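Local atomic coordinates of Cif (Cell cycle inhibiting factor) (Escherichia coli, PDB entry 3EFY), a protein that deamidates a glutamine of host NEDD8 to glutamate, disabling cullin-RING ubiquitin ligases and so arresting the host cell cycle. Residues E76-D88 against W102-I116. Sequence-based numbering, arbitrary orientation.
Sequences ENSCRPAFLYQSD and WMTHKALTPILLDDI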
loop_
_atom_site.group_PDB
_atom_site.type_symbol
_atom_site.label_atom_id
_atom_site.label_comp_id
_atom_site.label_asym_id
_atom_site.label_seq_id
_atom_site.Cartn_x
_atom_site.Cartn_y
_atom_site.Cartn_z
ATOM N N GLU A 76 0.963 10.798 27.503
ATOM C CA GLU A 76 0.522 12.014 28.188
ATOM C C GLU A 76 0.909 13.282 27.435
ATOM O O GLU A 76 1.970 13.325 26.791
ATOM C CB GLU A 76 1.056 12.039 29.655
ATOM C CG GLU A 76 0.482 10.863 30.472
ATOM C CD GLU A 76 1.227 10.536 31.801
ATOM O OE1 GLU A 76 1.898 11.413 32.357
ATOM O OE2 GLU A 76 1.106 9.390 32.294
ATOM N N ASN A 77 0.067 14.305 27.521
ATOM C CA ASN A 77 0.257 15.573 26.809
ATOM C C ASN A 77 1.321 16.488 27.385
ATOM O O ASN A 77 1.663 17.499 26.759
ATOM C CB ASN A 77 -1.045 16.354 26.627
ATOM C CG ASN A 77 -1.940 15.765 25.531
ATOM O OD1 ASN A 77 -3.181 15.785 25.619
ATOM N ND2 ASN A 77 -1.302 15.234 24.501
ATOM N N SER A 78 1.862 16.138 28.544
ATOM C CA SER A 78 3.096 16.784 29.041
ATOM C C SER A 78 4.335 16.176 28.424
ATOM O O SER A 78 4.636 15.014 28.655
ATOM C CB SER A 78 3.152 16.659 30.576
ATOM O OG SER A 78 2.105 17.415 31.099
ATOM N N CYS A 79 5.072 16.953 27.628
ATOM C CA CYS A 79 6.261 16.441 26.913
ATOM C C CYS A 79 5.962 15.136 26.155
ATOM O O CYS A 79 6.736 14.151 26.193
ATOM C CB CYS A 79 7.459 16.271 27.854
ATOM S SG CYS A 79 7.974 17.867 28.629
ATOM N N ARG A 80 4.846 15.157 25.432
ATOM C CA ARG A 80 4.423 14.013 24.666
ATOM C C ARG A 80 5.448 13.656 23.590
ATOM O O ARG A 80 5.867 14.547 22.860
ATOM C CB ARG A 80 3.102 14.304 23.989
ATOM C CG ARG A 80 2.443 13.056 23.481
ATOM C CD ARG A 80 0.971 13.202 23.273
ATOM N NE ARG A 80 0.343 12.000 22.756
ATOM C CZ ARG A 80 -0.988 11.807 22.660
ATOM N NH1 ARG A 80 -1.833 12.745 23.060
ATOM N NH2 ARG A 80 -1.455 10.703 22.159
ATOM N N PRO A 81 5.849 12.387 23.500
ATOM C CA PRO A 81 6.808 12.010 22.440
ATOM C C PRO A 81 6.171 11.906 21.046
ATOM O O PRO A 81 4.962 11.749 20.891
ATOM C CB PRO A 81 7.323 10.643 22.866
ATOM C CG PRO A 81 6.696 10.366 24.207
ATOM C CD PRO A 81 5.640 11.319 24.487
ATOM N N ALA A 82 7.022 12.022 20.029
ATOM C CA ALA A 82 6.582 11.799 18.653
ATOM C C ALA A 82 7.760 11.226 17.867
ATOM O O ALA A 82 8.898 11.270 18.340
ATOM C CB ALA A 82 6.121 13.117 18.060
ATOM N N PHE A 83 7.497 10.753 16.646
ATOM C CA PHE A 83 8.534 10.279 15.749
ATOM C C PHE A 83 8.340 11.022 14.437
ATOM O O PHE A 83 7.209 11.304 14.040
ATOM C CB PHE A 83 8.438 8.800 15.559
ATOM C CG PHE A 83 8.678 8.014 16.846
ATOM C CD1 PHE A 83 9.938 7.535 17.142
ATOM C CD2 PHE A 83 7.641 7.763 17.721
ATOM C CE1 PHE A 83 10.174 6.816 18.312
ATOM C CE2 PHE A 83 7.877 7.046 18.918
ATOM C CZ PHE A 83 9.142 6.584 19.190
ATOM N N LEU A 84 9.427 11.301 13.753
ATOM C CA LEU A 84 9.377 11.974 12.431
ATOM C C LEU A 84 9.911 11.023 11.368
ATOM O O LEU A 84 10.998 10.473 11.500
ATOM C CB LEU A 84 10.231 13.224 12.463
ATOM C CG LEU A 84 9.978 14.234 11.314
ATOM C CD1 LEU A 84 10.118 15.698 11.839
ATOM C CD2 LEU A 84 10.946 13.871 10.318
ATOM N N TYR A 85 9.148 10.847 10.279
ATOM C CA TYR A 85 9.496 9.996 9.169
ATOM C C TYR A 85 9.521 10.866 7.884
ATOM O O TYR A 85 8.637 11.675 7.653
ATOM C CB TYR A 85 8.522 8.826 8.930
ATOM C CG TYR A 85 8.111 8.101 10.210
ATOM C CD1 TYR A 85 9.048 7.723 11.142
ATOM C CD2 TYR A 85 6.763 7.842 10.468
ATOM C CE1 TYR A 85 8.659 7.041 12.324
ATOM C CE2 TYR A 85 6.389 7.181 11.622
ATOM C CZ TYR A 85 7.339 6.822 12.551
ATOM O OH TYR A 85 6.962 6.190 13.751
ATOM N N GLN A 86 10.509 10.650 7.025
ATOM C CA GLN A 86 10.681 11.488 5.835
ATOM C C GLN A 86 11.625 10.832 4.840
ATOM O O GLN A 86 12.448 9.977 5.212
ATOM C CB GLN A 86 11.236 12.864 6.212
ATOM C CG GLN A 86 12.605 12.795 6.975
ATOM C CD GLN A 86 13.356 14.088 7.067
ATOM O OE1 GLN A 86 13.087 15.081 6.358
ATOM N NE2 GLN A 86 14.362 14.092 7.941
ATOM N N SER A 87 11.540 11.297 3.602
ATOM C CA SER A 87 12.634 11.188 2.621
ATOM C C SER A 87 12.805 12.554 1.983
ATOM O O SER A 87 11.947 13.402 2.141
ATOM C CB SER A 87 12.376 10.120 1.543
ATOM O OG SER A 87 11.377 10.532 0.629
ATOM N N ASP A 88 13.872 12.766 1.194
ATOM C CA ASP A 88 14.077 14.091 0.609
ATOM C C ASP A 88 14.957 13.915 -0.649
ATOM O O ASP A 88 15.946 13.191 -0.610
ATOM C CB ASP A 88 14.775 14.948 1.648
ATOM C CG ASP A 88 14.667 16.425 1.416
ATOM O OD1 ASP A 88 14.778 16.930 0.250
ATOM O OD2 ASP A 88 14.586 17.120 2.437
ATOM N N TRP A 102 17.341 7.435 6.727
ATOM C CA TRP A 102 16.694 8.135 7.818
ATOM C C TRP A 102 16.150 7.128 8.855
ATOM O O TRP A 102 16.324 7.303 10.083
ATOM C CB TRP A 102 15.573 9.036 7.271
ATOM C CG TRP A 102 14.849 9.792 8.335
ATOM C CD1 TRP A 102 13.601 9.486 8.833
ATOM C CD2 TRP A 102 15.323 10.905 9.108
ATOM N NE1 TRP A 102 13.272 10.375 9.815
ATOM C CE2 TRP A 102 14.310 11.249 10.023
ATOM C CE3 TRP A 102 16.510 11.652 9.135
ATOM C CZ2 TRP A 102 14.464 12.301 10.930
ATOM C CZ3 TRP A 102 16.635 12.713 9.986
ATOM C CH2 TRP A 102 15.616 13.050 10.881
ATOM N N MET A 103 15.450 6.102 8.381
ATOM C CA MET A 103 14.683 5.228 9.264
ATOM C C MET A 103 15.572 4.290 10.085
ATOM O O MET A 103 15.177 3.883 11.210
ATOM C CB MET A 103 13.631 4.441 8.513
ATOM C CG MET A 103 12.583 5.343 7.834
ATOM S SD MET A 103 11.551 6.209 9.054
ATOM C CE MET A 103 10.500 4.897 9.538
ATOM N N THR A 104 16.747 4.016 9.536
ATOM C CA THR A 104 17.702 3.085 10.188
ATOM C C THR A 104 18.718 3.819 11.067
ATOM O O THR A 104 19.633 3.178 11.639
ATOM C CB THR A 104 18.362 2.123 9.138
ATOM O OG1 THR A 104 19.100 2.827 8.141
ATOM C CG2 THR A 104 17.310 1.231 8.456
ATOM N N HIS A 105 18.603 5.141 11.157
ATOM C CA HIS A 105 19.482 5.953 11.939
ATOM C C HIS A 105 18.583 6.880 12.785
ATOM O O HIS A 105 17.966 6.433 13.729
ATOM C CB HIS A 105 20.582 6.603 11.046
ATOM C CG HIS A 105 21.429 5.582 10.333
ATOM N ND1 HIS A 105 21.105 5.095 9.091
ATOM C CD2 HIS A 105 22.504 4.850 10.749
ATOM C CE1 HIS A 105 21.969 4.152 8.740
ATOM N NE2 HIS A 105 22.831 3.986 9.730
ATOM N N LYS A 106 18.460 8.119 12.443
ATOM C CA LYS A 106 17.863 9.086 13.325
ATOM C C LYS A 106 16.389 8.873 13.695
ATOM O O LYS A 106 15.972 9.186 14.803
ATOM C CB LYS A 106 18.081 10.451 12.717
ATOM C CG LYS A 106 17.767 11.599 13.621
ATOM C CD LYS A 106 18.537 12.810 13.219
ATOM C CE LYS A 106 18.053 14.060 13.888
ATOM N NZ LYS A 106 18.982 15.207 13.627
ATOM N N ALA A 107 15.587 8.313 12.790
ATOM C CA ALA A 107 14.151 8.202 13.023
ATOM C C ALA A 107 13.776 7.360 14.238
ATOM O O ALA A 107 12.743 7.609 14.784
ATOM C CB ALA A 107 13.428 7.610 11.805
ATOM N N LEU A 108 14.603 6.404 14.670
ATOM C CA LEU A 108 14.126 5.554 15.769
ATOM C C LEU A 108 14.250 6.169 17.149
ATOM O O LEU A 108 13.667 5.665 18.115
ATOM C CB LEU A 108 14.701 4.140 15.721
ATOM C CG LEU A 108 14.089 3.306 14.584
ATOM C CD1 LEU A 108 14.589 1.919 14.681
ATOM C CD2 LEU A 108 12.563 3.322 14.548
ATOM N N THR A 109 14.914 7.311 17.228
ATOM C CA THR A 109 14.903 8.091 18.468
ATOM C C THR A 109 13.702 9.025 18.520
ATOM O O THR A 109 13.546 9.869 17.626
ATOM C CB THR A 109 16.204 8.870 18.559
ATOM O OG1 THR A 109 17.273 7.902 18.653
ATOM C CG2 THR A 109 16.270 9.748 19.825
ATOM N N PRO A 110 12.876 8.930 19.569
ATOM C CA PRO A 110 11.772 9.872 19.678
ATOM C C PRO A 110 12.200 11.309 19.893
ATOM O O PRO A 110 13.303 11.606 20.458
ATOM C CB PRO A 110 11.006 9.379 20.895
ATOM C CG PRO A 110 11.977 8.731 21.713
ATOM C CD PRO A 110 12.951 8.075 20.764
ATOM N N ILE A 111 11.352 12.202 19.416
ATOM C CA ILE A 111 11.494 13.623 19.624
ATOM C C ILE A 111 10.350 14.096 20.508
ATOM O O ILE A 111 9.529 13.266 20.905
ATOM C CB ILE A 111 11.546 14.423 18.306
ATOM C CG1 ILE A 111 10.220 14.292 17.558
ATOM C CG2 ILE A 111 12.767 13.945 17.475
ATOM C CD1 ILE A 111 10.078 15.246 16.340
ATOM N N LEU A 112 10.355 15.363 20.879
ATOM C CA LEU A 112 9.232 15.967 21.623
ATOM C C LEU A 112 8.287 16.596 20.615
ATOM O O LEU A 112 8.688 17.400 19.753
ATOM C CB LEU A 112 9.689 17.033 22.601
ATOM C CG LEU A 112 10.546 16.535 23.786
ATOM C CD1 LEU A 112 10.999 17.736 24.663
ATOM C CD2 LEU A 112 9.778 15.506 24.587
ATOM N N LEU A 113 7.020 16.236 20.718
ATOM C CA LEU A 113 6.010 16.889 19.921
ATOM C C LEU A 113 6.065 18.395 20.046
ATOM O O LEU A 113 5.919 19.114 19.069
ATOM C CB LEU A 113 4.622 16.334 20.295
ATOM C CG LEU A 113 3.429 16.913 19.538
ATOM C CD1 LEU A 113 3.556 16.677 18.011
ATOM C CD2 LEU A 113 2.133 16.236 20.023
ATOM N N ASP A 114 6.336 18.903 21.263
ATOM C CA ASP A 114 6.438 20.334 21.456
ATOM C C ASP A 114 7.553 20.985 20.611
ATOM O O ASP A 114 7.415 22.138 20.235
ATOM C CB ASP A 114 6.762 20.646 22.913
ATOM C CG ASP A 114 5.590 20.482 23.833
ATOM O OD1 ASP A 114 4.442 20.414 23.375
ATOM O OD2 ASP A 114 5.858 20.430 25.050
ATOM N N ASP A 115 8.648 20.252 20.376
ATOM C CA ASP A 115 9.781 20.814 19.619
ATOM C C ASP A 115 9.402 20.975 18.132
ATOM O O ASP A 115 9.753 22.001 17.504
ATOM C CB ASP A 115 11.021 19.974 19.757
ATOM C CG ASP A 115 11.717 20.171 21.119
ATOM O OD1 ASP A 115 11.475 21.212 21.762
ATOM O OD2 ASP A 115 12.493 19.278 21.503
ATOM N N ILE A 116 8.708 19.988 17.578
ATOM C CA ILE A 116 8.323 20.109 16.148
ATOM C C ILE A 116 7.211 21.172 16.013
ATOM O O ILE A 116 7.188 21.935 15.069
ATOM C CB ILE A 116 8.004 18.732 15.466
ATOM C CG1 ILE A 116 7.710 18.921 13.971
ATOM C CG2 ILE A 116 6.831 18.055 16.124
ATOM C CD1 ILE A 116 8.890 19.135 13.132
HETATM O O HOH W 1 3.302 17.801 24.655
HETATM O O HOH W 2 4.335 19.681 26.968
HETATM O O HOH W 3 5.976 17.397 23.604
HETATM O O HOH W 4 11.842 10.195 15.325
#
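Q86 lies across one face of the W102 indole: its CG stands 3.7 Å from the centroid of the five-membered ring, a CH-pi contact almost on the ring normal. From there the chain runs extended (chi2 165°) over the six-membered ring, where Q86 NE2 comes 3.4 Å from W102 CZ3, with the amide plane nearly perpendicular to the ring. K106 CB packs on the opposite face. The indole is also held at its edge, NE1 donating a straight bond of 2.8 Å to L84 O; the carbonyl oxygen lies in the ring plane, although the N-H reaches it from above the carbonyl's own plane. Q86 is an active-site residue; the bonds from its OE1 to H66 NE2 and from its NE2 to F137 O set the amide's rotation, while the W102 face probably limits its movement toward the indole.

Two further aromatic contacts follow back along the strand. M103 SD, on a chain bent at chi2 and chi3, lies obliquely 4.7 Å from the centroid of the Y85 ring, a Met-aromatic contact, and its CE touches Y85 CD1. P110 CB lies off-centre over the F83 ring, 4.1 Å from its centroid.

Backbone bonds join the other end as a short antiparallel ladder. A82 and I111 exchange both bonds, I111 N to A82 O being 2.8 Å, and L113 N, in the first turn of a helix, continues the series to R80 O. Where the chains part, a water joins L84 N to the carbonyls of A107 and T109; another adds to the direct bond at R80 O, linking it to D114 N.

Between these ends, L84 CD1 meets I116 CD1 while CD2 touches W102 CZ2. Within this chain, strand 111-112 is an outermost strand of the antiparallel sheet, beside 81-85, whose other neighbour is strand 66-72; helix 130-137 packs against L84 and I116, and helix 10-22 against Y85.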